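Local structure of taurine:2-oxoglutarate aminotransferase (Bifidobacterium kashiwanohense PV20-2, 6JIX) at residues Ser353-Glu356 / Cys360-Glu363; Glu363-Cys366 / Ser371-Thr374; Phe111-Asn114 / Asp118-Glu121; Ala127-Gly132 / Val307-Leu312. The protein probably catalyses transfer of the amino group of taurine to 2-oxoglutarate, using pyridoxal 5'-phosphate as its cofactor. All blocks are in the same frame, centred on the assembly; numbering follows the deposited sequence.

Overall arrangement
From the N terminus, interaction 3 comes first: a tight turn leads from strand 107-113 into helix 116-131, and the contact closes it. Interaction 4 then opens near the end of that same helix and closes, with 174 residues between, at 307-312 in the loop before helix 318-333. This loop also packs against interaction 3, through Leu312 on Asn114 and Asp118, and both contacts touch the second subunit. Interactions 1 and 2 follow in series, sharing Glu363: the first folds strand 361-367 back on helix 336-357, the second pairs it with strand 370-376. None of the four nests within or crosses another. The two groups lie on opposite sides of the chain's centre.

Interaction 1: Ser353-Glu356 / Cys360-Glu363; sequences SMVE and CVGE
Val355, in the last turns of helix 336-357, meets Val361 at the start of strand 361-367, and these two side chains form the dense part of the contact. They cross at about a right angle, Val355 CG2 lying 3.7 Å from Val361 CG1. With its CG1 anti to the backbone N (chi1 173°), Val361 lays that methyl against the helix backbone as well, 3.8 Å from Val355 CA. Its CB meanwhile sits 3.7 Å from the carbonyl oxygen Met354 O, so the strand valine rests on a peptide group as much as on a side chain. Val355 divides its two branches: CG2 continues along the strand to Glu363 C at 3.8 Å, whereas CG1 lies near two carbonyl oxygens, Val361 O at 3.9 Å and Gly362 O at 4.0 Å. The inner side is covered by helix 426-447, where Leu440 touches both Met354 and Val361.

The outer side is looser. Val355 is only partly buried, Glu356 is exposed, and Gly362 meets Val355 through its carbonyl oxygen. No hydrogen bond joins the two segments; the strand backbone pairs instead with its neighbour at Val376 and Thr374, and Cys360 N bonds to Asp444 OD1. Between these two segments the contact is therefore van der Waals packing, of methyls on one another and on backbone atoms. A helix that turns through a short loop into the outermost strand of a three-stranded antiparallel sheet, and packs back on it, belongs to the C-terminal part of the fold-type I architecture of class-III aminotransferases.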
ATOM      1  N   SER A 353      29.330 -20.571 -16.429  1.00 34.01           N
ATOM      2  CA  SER A 353      29.863 -21.923 -16.417  1.00 30.63           C
ATOM      3  C   SER A 353      28.792 -22.974 -16.148  1.00 35.78           C
ATOM      4  O   SER A 353      28.997 -24.152 -16.462  1.00 35.16           O
ATOM      5  CB  SER A 353      30.947 -22.016 -15.364  1.00 29.71           C
ATOM      6  OG  SER A 353      30.336 -22.103 -14.103  1.00 32.95           O
ATOM      7  N   MET A 354      27.662 -22.589 -15.558  1.00 38.28           N
ATOM      8  CA  MET A 354      26.552 -23.530 -15.474  1.00 34.58           C
ATOM      9  C   MET A 354      25.921 -23.762 -16.841  1.00 37.63           C
ATOM     10  O   MET A 354      25.362 -24.838 -17.083  1.00 39.11           O
ATOM     11  CB  MET A 354      25.512 -23.033 -14.472  1.00 34.90           C
ATOM     12  CG  MET A 354      25.988 -23.046 -13.016  1.00 36.10           C
ATOM     13  SD  MET A 354      26.308 -24.700 -12.340  1.00 39.83           S
ATOM     14  CE  MET A 354      28.102 -24.719 -12.431  1.00 26.92           C
ATOM     15  N   VAL A 355      25.992 -22.767 -17.740  1.00 35.99           N
ATOM     16  CA  VAL A 355      25.532 -22.958 -19.116  1.00 36.53           C
ATOM     17  C   VAL A 355      26.381 -24.012 -19.814  1.00 37.57           C
ATOM     18  O   VAL A 355      25.857 -24.957 -20.413  1.00 39.51           O
ATOM     19  CB  VAL A 355      25.534 -21.629 -19.895  1.00 39.99           C
ATOM     20  CG1 VAL A 355      25.154 -21.888 -21.361  1.00 34.62           C
ATOM     21  CG2 VAL A 355      24.568 -20.629 -19.259  1.00 31.06           C
ATOM     22  N   GLU A 356      27.709 -23.862 -19.743  1.00 37.00           N
ATOM     23  CA  GLU A 356      28.601 -24.838 -20.358  1.00 36.35           C
ATOM     24  C   GLU A 356      28.454 -26.225 -19.725  1.00 35.89           C
ATOM     25  O   GLU A 356      28.662 -27.235 -20.399  1.00 42.45           O
ATOM     26  CB  GLU A 356      30.052 -24.348 -20.281  1.00 23.45           C
ATOM     27  N   CYS A 360      20.470 -28.700 -19.054  1.00 44.65           N
ATOM     28  CA  CYS A 360      19.219 -28.035 -18.694  1.00 43.65           C
ATOM     29  C   CYS A 360      19.305 -26.507 -18.591  1.00 39.58           C
ATOM     30  O   CYS A 360      18.289 -25.868 -18.290  1.00 42.34           O
ATOM     31  CB  CYS A 360      18.707 -28.584 -17.361  1.00 39.73           C
ATOM     32  SG  CYS A 360      19.633 -27.906 -15.968  1.00 47.10           S
ATOM     33  N   VAL A 361      20.458 -25.896 -18.825  1.00 37.30           N
ATOM     34  CA  VAL A 361      20.624 -24.458 -18.632  1.00 37.24           C
ATOM     35  C   VAL A 361      20.888 -23.807 -19.987  1.00 38.14           C
ATOM     36  O   VAL A 361      21.965 -23.985 -20.576  1.00 36.53           O
ATOM     37  CB  VAL A 361      21.748 -24.137 -17.632  1.00 35.66           C
ATOM     38  CG1 VAL A 361      22.012 -22.633 -17.591  1.00 28.60           C
ATOM     39  CG2 VAL A 361      21.405 -24.667 -16.240  1.00 34.60           C
ATOM     40  N   GLY A 362      19.908 -23.047 -20.482  1.00 34.39           N
ATOM     41  CA  GLY A 362      20.050 -22.414 -21.777  1.00 29.78           C
ATOM     42  C   GLY A 362      20.775 -21.079 -21.758  1.00 34.96           C
ATOM     43  O   GLY A 362      21.544 -20.779 -22.683  1.00 36.72           O
ATOM     44  N   GLU A 363      20.568 -20.267 -20.717  1.00 29.00           N
ATOM     45  CA  GLU A 363      21.197 -18.952 -20.676  1.00 28.05           C
ATOM     46  C   GLU A 363      21.390 -18.531 -19.234  1.00 29.28           C
ATOM     47  O   GLU A 363      20.660 -18.966 -18.339  1.00 30.94           O
ATOM     48  CB  GLU A 363      20.368 -17.886 -21.417  1.00 34.17           C
ATOM     49  CG  GLU A 363      21.163 -16.689 -21.933  1.00 32.06           C
ATOM     50  CD  GLU A 363      20.304 -15.449 -22.153  1.00 36.52           C
ATOM     51  OE1 GLU A 363      19.082 -15.501 -21.895  1.00 40.07           O
ATOM     52  OE2 GLU A 363      20.859 -14.406 -22.563  1.00 41.86           O
TER

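Interaction 2: Glu363-Cys366 / Ser371-Thr374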
ATOM      1  N   GLU A 363      20.568 -20.267 -20.717  1.00 29.00           N
ATOM      2  CA  GLU A 363      21.197 -18.952 -20.676  1.00 28.05           C
ATOM      3  C   GLU A 363      21.390 -18.531 -19.234  1.00 29.28           C
ATOM      4  O   GLU A 363      20.660 -18.966 -18.339  1.00 30.94           O
ATOM      5  CB  GLU A 363      20.368 -17.886 -21.417  1.00 34.17           C
ATOM      6  CG  GLU A 363      21.163 -16.689 -21.933  1.00 32.06           C
ATOM      7  CD  GLU A 363      20.304 -15.449 -22.153  1.00 36.52           C
ATOM      8  OE1 GLU A 363      19.082 -15.501 -21.895  1.00 40.07           O
ATOM      9  OE2 GLU A 363      20.859 -14.406 -22.563  1.00 41.86           O
ATOM     10  N   ALA A 364      22.381 -17.676 -19.021  1.00 28.59           N
ATOM     11  CA  ALA A 364      22.614 -17.069 -17.726  1.00 26.99           C
ATOM     12  C   ALA A 364      22.641 -15.569 -17.933  1.00 31.31           C
ATOM     13  O   ALA A 364      23.268 -15.078 -18.876  1.00 32.64           O
ATOM     14  CB  ALA A 364      23.927 -17.549 -17.093  1.00 26.99           C
ATOM     15  N   ARG A 365      21.916 -14.853 -17.096  1.00 29.07           N
ATOM     16  CA  ARG A 365      21.960 -13.407 -17.088  1.00 26.39           C
ATOM     17  C   ARG A 365      22.319 -12.984 -15.674  1.00 26.16           C
ATOM     18  O   ARG A 365      21.853 -13.583 -14.704  1.00 26.17           O
ATOM     19  CB  ARG A 365      20.626 -12.813 -17.534  1.00 29.22           C
ATOM     20  CG  ARG A 365      20.258 -13.160 -18.977  1.00 32.27           C
ATOM     21  CD  ARG A 365      18.813 -12.828 -19.308  1.00 25.66           C
ATOM     22  NE  ARG A 365      17.891 -13.557 -18.445  1.00 26.76           N
ATOM     23  CZ  ARG A 365      17.660 -14.866 -18.519  1.00 31.09           C
ATOM     24  NH1 ARG A 365      18.275 -15.617 -19.434  1.00 31.79           N
ATOM     25  NH2 ARG A 365      16.801 -15.430 -17.678  1.00 24.88           N
ATOM     26  N   CYS A 366      23.162 -11.968 -15.560  1.00 23.80           N
ATOM     27  CA  CYS A 366      23.612 -11.519 -14.253  1.00 25.83           C
ATOM     28  C   CYS A 366      24.157 -10.120 -14.419  1.00 27.12           C
ATOM     29  O   CYS A 366      25.075  -9.922 -15.216  1.00 26.94           O
ATOM     30  CB  CYS A 366      24.696 -12.443 -13.673  1.00 29.57           C
ATOM     31  SG  CYS A 366      25.528 -11.763 -12.159  1.00 35.21           S
ATOM     32  N   SER A 371      20.418 -11.794 -11.081  1.00 27.95           N
ATOM     33  CA  SER A 371      20.809 -12.855 -12.000  1.00 26.16           C
ATOM     34  C   SER A 371      19.722 -13.913 -12.082  1.00 22.96           C
ATOM     35  O   SER A 371      18.905 -14.059 -11.169  1.00 25.64           O
ATOM     36  CB  SER A 371      22.127 -13.506 -11.553  1.00 23.79           C
ATOM     37  OG  SER A 371      21.878 -14.536 -10.604  1.00 19.79           O
ATOM     38  N   ALA A 372      19.739 -14.664 -13.187  1.00 18.97           N
ATOM     39  CA  ALA A 372      18.767 -15.725 -13.420  1.00 22.50           C
ATOM     40  C   ALA A 372      19.299 -16.716 -14.450  1.00 27.54           C
ATOM     41  O   ALA A 372      20.097 -16.368 -15.327  1.00 29.44           O
ATOM     42  CB  ALA A 372      17.419 -15.160 -13.889  1.00 20.65           C
ATOM     43  N   LEU A 373      18.823 -17.952 -14.347  1.00 25.08           N
ATOM     44  CA  LEU A 373      19.096 -18.999 -15.317  1.00 24.78           C
ATOM     45  C   LEU A 373      17.812 -19.370 -16.050  1.00 32.03           C
ATOM     46  O   LEU A 373      16.756 -19.548 -15.420  1.00 27.26           O
ATOM     47  CB  LEU A 373      19.676 -20.230 -14.630  1.00 25.44           C
ATOM     48  CG  LEU A 373      20.987 -20.022 -13.866  1.00 29.77           C
ATOM     49  CD1 LEU A 373      21.451 -21.345 -13.252  1.00 27.85           C
ATOM     50  CD2 LEU A 373      22.075 -19.396 -14.743  1.00 23.41           C
ATOM     51  N   THR A 374      17.895 -19.480 -17.379  1.00 30.25           N
ATOM     52  CA  THR A 374      16.801 -20.042 -18.162  1.00 29.04           C
ATOM     53  C   THR A 374      16.964 -21.557 -18.227  1.00 30.06           C
ATOM     54  O   THR A 374      17.952 -22.063 -18.774  1.00 34.09           O
ATOM     55  CB  THR A 374      16.738 -19.444 -19.562  1.00 26.93           C
ATOM     56  OG1 THR A 374      16.558 -18.023 -19.470  1.00 25.20           O
ATOM     57  CG2 THR A 374      15.560 -20.042 -20.288  1.00 27.11           C
TER
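Arg365 reaches across to Thr374 with both terminal nitrogens, NH1 at 3.0 Å and NH2 at 3.2 Å from the single atom Thr374 OG1. This end-on grip is not quite flat, since the hydroxyl oxygen lies some 18° out of the guanidinium plane as seen from NH1. A bend at chi3 (-60°) folds the arginine back along its own strand, where NH1 also forms a salt bridge with Glu363 OE1, although the angle at hydrogen makes that bond weak. Further partners fix the group's rotation: NE bonds to Val227 O and NH2 to Gly226 O, while the carboxylate of Glu363 has a second salt bridge to Arg186.

Behind this polar cluster runs the backbone ladder. Arg365 N donates to Ala372 O at 3.0 Å, almost straight at 174°, and Ala372 N returns a bond of 2.8 Å to Arg365 O; Thr374 N adds another to Glu363 O. Arg365 and Ala372 are thus an antiparallel hydrogen-bonded pair of the beta hairpin made by strands 361-367 and 370-376, which strand 415-418 extends into a three-stranded sheet in the C-terminal part of the chain.

Arg365 and Ala372 point to one face, with Ala372 CB 3.8 Å from Arg365 NH2. The other face carries the non-hydrogen-bonded pairs. Ala364 CB touches Leu373 CD2 at 3.5 Å, and Cys366 CB lies as close to Ser371 CB. Leu351 of helix 336-357 packs on Ala364, Leu373 and Ser371, while Ser371 OG is bonded to Ile418 O in the third strand.

Interaction 3: Phe111-Asn114 / Asp118-Glu121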
ATOM      1  N   PHE A 111       7.614  11.275  -3.672  1.00 25.57           N
ATOM      2  CA  PHE A 111       6.266  10.999  -3.185  1.00 23.94           C
ATOM      3  C   PHE A 111       6.271   9.632  -2.508  1.00 24.18           C
ATOM      4  O   PHE A 111       6.334   8.600  -3.187  1.00 26.94           O
ATOM      5  CB  PHE A 111       5.241  11.036  -4.316  1.00 22.66           C
ATOM      6  CG  PHE A 111       3.840  10.824  -3.839  1.00 25.15           C
ATOM      7  CD1 PHE A 111       3.189  11.808  -3.107  1.00 22.02           C
ATOM      8  CD2 PHE A 111       3.196   9.624  -4.062  1.00 22.59           C
ATOM      9  CE1 PHE A 111       1.909  11.621  -2.645  1.00 23.22           C
ATOM     10  CE2 PHE A 111       1.919   9.428  -3.601  1.00 24.81           C
ATOM     11  CZ  PHE A 111       1.273  10.439  -2.883  1.00 28.04           C
ATOM     12  N   PHE A 112       6.190   9.622  -1.177  1.00 20.35           N
ATOM     13  CA  PHE A 112       6.335   8.380  -0.434  1.00 19.28           C
ATOM     14  C   PHE A 112       5.020   7.608  -0.400  1.00 20.66           C
ATOM     15  O   PHE A 112       3.942   8.177  -0.186  1.00 20.62           O
ATOM     16  CB  PHE A 112       6.826   8.659   0.988  1.00 23.15           C
ATOM     17  CG  PHE A 112       8.288   9.031   1.066  1.00 24.17           C
ATOM     18  CD1 PHE A 112       9.272   8.127   0.680  1.00 21.84           C
ATOM     19  CD2 PHE A 112       8.679  10.288   1.525  1.00 21.54           C
ATOM     20  CE1 PHE A 112      10.618   8.472   0.734  1.00 20.92           C
ATOM     21  CE2 PHE A 112      10.019  10.643   1.580  1.00 20.67           C
ATOM     22  CZ  PHE A 112      10.992   9.733   1.176  1.00 22.67           C
ATOM     23  N   THR A 113       5.127   6.294  -0.577  1.00 19.73           N
ATOM     24  CA  THR A 113       3.989   5.388  -0.563  1.00 20.60           C
ATOM     25  C   THR A 113       4.295   4.235   0.380  1.00 20.50           C
ATOM     26  O   THR A 113       5.284   4.272   1.110  1.00 26.54           O
ATOM     27  CB  THR A 113       3.709   4.849  -1.962  1.00 20.96           C
ATOM     28  OG1 THR A 113       4.829   4.055  -2.365  1.00 23.99           O
ATOM     29  CG2 THR A 113       3.518   5.994  -2.948  1.00 18.96           C
ATOM     30  N   ASN A 114       3.452   3.221   0.391  1.00 22.48           N
ATOM     31  CA  ASN A 114       3.646   2.083   1.272  1.00 20.74           C
ATOM     32  C   ASN A 114       4.418   0.942   0.638  1.00 22.98           C
ATOM     33  O   ASN A 114       4.896   0.066   1.366  1.00 22.66           O
ATOM     34  CB  ASN A 114       2.299   1.574   1.772  1.00 22.38           C
ATOM     35  CG  ASN A 114       1.737   2.464   2.838  1.00 23.66           C
ATOM     36  OD1 ASN A 114       2.499   3.067   3.591  1.00 20.56           O
ATOM     37  ND2 ASN A 114       0.407   2.589   2.894  1.00 26.10           N
ATOM     38  N   ASP A 118       1.467   0.821  -5.068  1.00 23.11           N
ATOM     39  CA  ASP A 118       0.839   2.142  -4.997  1.00 24.11           C
ATOM     40  C   ASP A 118       1.758   3.219  -5.579  1.00 23.89           C
ATOM     41  O   ASP A 118       1.275   4.236  -6.100  1.00 24.97           O
ATOM     42  CB  ASP A 118       0.316   2.484  -3.587  1.00 15.74           C
ATOM     43  CG  ASP A 118       1.347   2.332  -2.476  1.00 30.35           C
ATOM     44  OD1 ASP A 118       2.440   1.745  -2.673  1.00 30.00           O
ATOM     45  OD2 ASP A 118       1.031   2.815  -1.359  1.00 29.85           O
ATOM     46  N   SER A 119       3.071   3.004  -5.566  1.00 18.54           N
ATOM     47  CA  SER A 119       3.935   3.987  -6.208  1.00 25.14           C
ATOM     48  C   SER A 119       3.780   3.963  -7.736  1.00 21.68           C
ATOM     49  O   SER A 119       3.801   5.016  -8.385  1.00 22.48           O
ATOM     50  CB  SER A 119       5.384   3.755  -5.792  1.00 23.43           C
ATOM     51  OG  SER A 119       5.635   2.372  -5.692  1.00 27.12           O
ATOM     52  N   ASN A 120       3.568   2.794  -8.334  1.00 20.12           N
ATOM     53  CA  ASN A 120       3.264   2.785  -9.762  1.00 19.17           C
ATOM     54  C   ASN A 120       1.893   3.385 -10.045  1.00 21.98           C
ATOM     55  O   ASN A 120       1.729   4.131 -11.021  1.00 21.85           O
ATOM     56  CB  ASN A 120       3.393   1.372 -10.316  1.00 18.37           C
ATOM     57  CG  ASN A 120       4.843   0.965 -10.472  1.00 19.79           C
ATOM     58  OD1 ASN A 120       5.691   1.815 -10.716  1.00 16.77           O
ATOM     59  ND2 ASN A 120       5.140  -0.316 -10.300  1.00 19.16           N
ATOM     60  N   GLU A 121       0.890   3.053  -9.213  1.00 25.30           N
ATOM     61  CA  GLU A 121      -0.432   3.675  -9.320  1.00 22.45           C
ATOM     62  C   GLU A 121      -0.316   5.186  -9.350  1.00 20.63           C
ATOM     63  O   GLU A 121      -0.947   5.862 -10.166  1.00 22.33           O
ATOM     64  CB  GLU A 121      -1.324   3.265  -8.145  1.00 27.58           C
ATOM     65  CG  GLU A 121      -1.550   1.780  -7.962  1.00 27.46           C
ATOM     66  CD  GLU A 121      -2.895   1.341  -8.500  1.00 32.55           C
ATOM     67  OE1 GLU A 121      -3.354   0.243  -8.123  1.00 32.32           O
ATOM     68  OE2 GLU A 121      -3.494   2.096  -9.305  1.00 35.61           O
TER
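Asp118, at the start of helix 116-131, accepts a hydrogen bond from the backbone of Asn114 at the end of strand 107-113. Asn114 N lies 3.0 Å from Asp118 OD2 with a nearly straight N-H, and it comes to the syn side of that oxygen, 18° out of the carboxylate plane. The carboxylate also passes beside Thr113, the two side chains running in opposite directions, with OD1 3.3 Å from Thr113 OG1 and Thr113 CB about equally near both carboxylate oxygens. A chi1 of 53° sets the Asp118 carboxyl between its own backbone N and carbonyl carbon, which turns it back over the start of the helix toward the strand end. Ser119 completes the first shell, its CB 3.5 Å from Thr113 OG1.

The next shell is the turn itself. Asp118 OD1 takes the amide of Gly115, so the carboxylate spans two successive backbone N-H groups, one from each oxygen. Thr113 OG1 bonds to Gly115 O, and Ser119 OG to Gly115 O and Gly116 O. Gly116 and Ala117 bind pyridoxal phosphate, and Asn120, which lines the same pocket, is held by Asp252, Thr278 and the carbonyl of His144. Beyond lies the dimer interface, where Asn114 packs on Asn114 of the second subunit and Glu121 bonds to the backbone N of Ile148 there.

An anionic carboxylate receiving two amides at a helix start is probably stabilised in its charged form, and it probably helps to hold the Gly115-Ala117 turn, part of the pyridoxal phosphate pocket, in shape.

Interaction 4: Ala127-Gly132 / Val307-Leu312; sequences ARMVTG and VLQCGL. With GLU (glutamic acid), chain O.
Met129 alone carries the helical side of this contact, laying its thioether across the loop at Gln309 and Cys310. The apolar part is dominated by sulfur: Met129 CE lies 3.9 Å from Cys310 SG, and Met129 SD lies 4.0 Å from Gln309 CB, the two side chains of Met129 and Gln309 crossing at about a right angle. Met129 SD also lies 3.9 Å from Gln309 N. An extended chi2 (179°) carries the sulfur well out from the helix, and a bend at chi3 (-93°) swings the methyl along the loop to the cysteine. Phe303 of helix 297-305 and Leu164 of the second subunit also pack on Met129.

Polar contacts stay within each segment or lead elsewhere. In the loop, Cys310 N bonds to Leu308 O at 2.8 Å, closing an inverse gamma turn centred on Gln309. In the helix, Thr131 OG1 and Thr131 N both donate to Ala127 O, from opposite faces of its plane, just before Gly132 leaves helical geometry with positive phi.

The far end of the loop faces ligand and partner. Gly311 O bonds to Ser146 OG of the second subunit, and Leu312 O lies 2.9 Å from atom O of a bound glutamic acid, whose hydrogen-bond partners include Trp23 NE1 of the second subunit. With no hydrogen bond between helix and loop, their contact probably rests on dispersion between polarisable sulfur and carbon atoms and would impose little direction, whereas the loop's backbone, at Leu308 and Cys310 as well as Gly311, bonds across the dimer interface.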
ATOM      1  N   ALA A 127       1.468  11.079 -14.291  1.00 26.73           N
ATOM      2  CA  ALA A 127       1.765  11.241 -15.713  1.00 28.80           C
ATOM      3  C   ALA A 127       0.521  11.675 -16.478  1.00 24.39           C
ATOM      4  O   ALA A 127       0.592  12.544 -17.353  1.00 27.13           O
ATOM      5  CB  ALA A 127       2.343   9.949 -16.295  1.00 25.11           C
ATOM      6  N   ARG A 128      -0.631  11.098 -16.155  1.00 25.03           N
ATOM      7  CA  ARG A 128      -1.862  11.526 -16.813  1.00 26.51           C
ATOM      8  C   ARG A 128      -2.180  12.986 -16.483  1.00 28.55           C
ATOM      9  O   ARG A 128      -2.601  13.751 -17.361  1.00 27.16           O
ATOM     10  CB  ARG A 128      -3.017  10.601 -16.414  1.00 21.37           C
ATOM     11  CG  ARG A 128      -3.181   9.381 -17.300  1.00 18.91           C
ATOM     12  CD  ARG A 128      -3.813   8.223 -16.545  1.00 22.78           C
ATOM     13  NE  ARG A 128      -4.073   7.077 -17.413  1.00 26.57           N
ATOM     14  CZ  ARG A 128      -4.679   5.954 -17.027  1.00 29.07           C
ATOM     15  NH1 ARG A 128      -5.094   5.815 -15.771  1.00 26.74           N
ATOM     16  NH2 ARG A 128      -4.887   4.976 -17.905  1.00 25.36           N
ATOM     17  N   MET A 129      -1.961  13.398 -15.224  1.00 30.66           N
ATOM     18  CA  MET A 129      -2.212  14.785 -14.826  1.00 26.79           C
ATOM     19  C   MET A 129      -1.220  15.742 -15.483  1.00 30.03           C
ATOM     20  O   MET A 129      -1.610  16.809 -15.975  1.00 25.95           O
ATOM     21  CB  MET A 129      -2.145  14.924 -13.303  1.00 28.72           C
ATOM     22  CG  MET A 129      -3.481  14.714 -12.558  1.00 33.80           C
ATOM     23  SD  MET A 129      -3.328  14.850 -10.748  1.00 35.79           S
ATOM     24  CE  MET A 129      -3.074  13.146 -10.279  1.00 33.36           C
ATOM     25  N   VAL A 130       0.069  15.389 -15.484  1.00 29.84           N
ATOM     26  CA  VAL A 130       1.082  16.291 -16.027  1.00 25.67           C
ATOM     27  C   VAL A 130       0.912  16.458 -17.535  1.00 27.26           C
ATOM     28  O   VAL A 130       0.902  17.578 -18.053  1.00 28.28           O
ATOM     29  CB  VAL A 130       2.486  15.782 -15.684  1.00 25.79           C
ATOM     30  CG1 VAL A 130       3.489  16.434 -16.610  1.00 20.94           C
ATOM     31  CG2 VAL A 130       2.801  16.029 -14.202  1.00 27.24           C
ATOM     32  N   THR A 131       0.808  15.348 -18.268  1.00 25.39           N
ATOM     33  CA  THR A 131       0.729  15.435 -19.720  1.00 26.47           C
ATOM     34  C   THR A 131      -0.685  15.726 -20.210  1.00 27.99           C
ATOM     35  O   THR A 131      -0.855  16.144 -21.359  1.00 27.12           O
ATOM     36  CB  THR A 131       1.220  14.139 -20.382  1.00 27.71           C
ATOM     37  OG1 THR A 131       0.337  13.063 -20.033  1.00 29.58           O
ATOM     38  CG2 THR A 131       2.641  13.788 -19.954  1.00 25.21           C
ATOM     39  N   GLY A 132      -1.701  15.487 -19.388  1.00 27.24           N
ATOM     40  CA  GLY A 132      -3.054  15.596 -19.885  1.00 25.57           C
ATOM     41  C   GLY A 132      -3.476  14.516 -20.859  1.00 25.37           C
ATOM     42  O   GLY A 132      -4.533  14.644 -21.481  1.00 27.59           O
ATOM     43  N   VAL A 307      -2.753  21.238  -7.979  1.00 35.59           N
ATOM     44  CA  VAL A 307      -2.906  20.380  -6.814  1.00 36.44           C
ATOM     45  C   VAL A 307      -2.515  18.959  -7.185  1.00 33.86           C
ATOM     46  O   VAL A 307      -2.981  18.414  -8.195  1.00 39.51           O
ATOM     47  CB  VAL A 307      -4.347  20.451  -6.284  1.00 32.48           C
ATOM     48  CG1 VAL A 307      -4.587  19.371  -5.261  1.00 34.65           C
ATOM     49  CG2 VAL A 307      -4.613  21.812  -5.688  1.00 21.41           C
ATOM     50  N   LEU A 308      -1.638  18.361  -6.388  1.00 30.21           N
ATOM     51  CA  LEU A 308      -1.314  16.943  -6.536  1.00 33.16           C
ATOM     52  C   LEU A 308      -2.481  16.124  -5.997  1.00 31.05           C
ATOM     53  O   LEU A 308      -2.593  15.904  -4.789  1.00 37.80           O
ATOM     54  CB  LEU A 308      -0.023  16.608  -5.792  1.00 29.73           C
ATOM     55  CG  LEU A 308       0.328  15.123  -5.795  1.00 25.14           C
ATOM     56  CD1 LEU A 308       0.631  14.696  -7.209  1.00 26.00           C
ATOM     57  CD2 LEU A 308       1.507  14.849  -4.893  1.00 25.91           C
ATOM     58  N   GLN A 309      -3.337  15.624  -6.885  1.00 26.63           N
ATOM     59  CA  GLN A 309      -4.512  14.857  -6.463  1.00 27.69           C
ATOM     60  C   GLN A 309      -4.154  13.382  -6.221  1.00 28.54           C
ATOM     61  O   GLN A 309      -4.764  12.456  -6.763  1.00 27.62           O
ATOM     62  CB  GLN A 309      -5.624  15.016  -7.494  1.00 25.09           C
ATOM     63  CG  GLN A 309      -6.051  16.480  -7.734  1.00 26.62           C
ATOM     64  CD  GLN A 309      -6.883  17.087  -6.580  1.00 27.96           C
ATOM     65  OE1 GLN A 309      -6.877  16.588  -5.449  1.00 32.86           O
ATOM     66  NE2 GLN A 309      -7.587  18.175  -6.867  1.00 34.90           N
ATOM     67  N   CYS A 310      -3.153  13.191  -5.352  1.00 24.62           N
ATOM     68  CA  CYS A 310      -2.677  11.894  -4.895  1.00 24.06           C
ATOM     69  C   CYS A 310      -2.450  11.975  -3.402  1.00 26.97           C
ATOM     70  O   CYS A 310      -2.093  13.034  -2.879  1.00 25.69           O
ATOM     71  CB  CYS A 310      -1.350  11.496  -5.542  1.00 27.26           C
ATOM     72  SG  CYS A 310      -1.420  11.266  -7.320  1.00 27.63           S
ATOM     73  N   GLY A 311      -2.605  10.846  -2.726  1.00 28.78           N
ATOM     74  CA  GLY A 311      -2.431  10.832  -1.286  1.00 24.75           C
ATOM     75  C   GLY A 311      -2.714   9.463  -0.707  1.00 28.05           C
ATOM     76  O   GLY A 311      -3.346   8.611  -1.336  1.00 27.64           O
ATOM     77  N   LEU A 312      -2.221   9.266   0.513  1.00 27.53           N
ATOM     78  CA  LEU A 312      -2.538   8.072   1.278  1.00 24.11           C
ATOM     79  C   LEU A 312      -2.243   8.360   2.740  1.00 28.99           C
ATOM     80  O   LEU A 312      -1.367   9.166   3.062  1.00 31.58           O
ATOM     81  CB  LEU A 312      -1.758   6.847   0.804  1.00 26.08           C
ATOM     82  CG  LEU A 312      -0.241   6.948   0.668  1.00 24.33           C
ATOM     83  CD1 LEU A 312       0.403   5.636   1.097  1.00 20.50           C
ATOM     84  CD2 LEU A 312       0.089   7.257  -0.760  1.00 24.98           C
TER
HETATM   85  N   GLU O 502      -5.205  13.230   4.735  0.70 37.37           N
HETATM   86  CA  GLU O 502      -4.326  13.390   3.580  0.70 41.32           C
HETATM   87  C   GLU O 502      -3.898  12.032   2.975  0.70 37.66           C
HETATM   88  O   GLU O 502      -2.657  11.762   2.905  0.70 30.91           O
HETATM   89  CB  GLU O 502      -3.063  14.198   3.942  0.70 31.21           C
HETATM   90  CG  GLU O 502      -3.363  15.685   4.168  0.70 41.19           C
HETATM   91  CD  GLU O 502      -2.348  16.672   3.573  0.70 37.50           C
HETATM   92  OE1 GLU O 502      -1.318  16.247   2.997  0.70 33.26           O
HETATM   93  OE2 GLU O 502      -2.542  17.919   3.655  0.70 39.82           O
HETATM   94  OXT GLU O 502      -4.771  11.211   2.530  0.70 32.11           O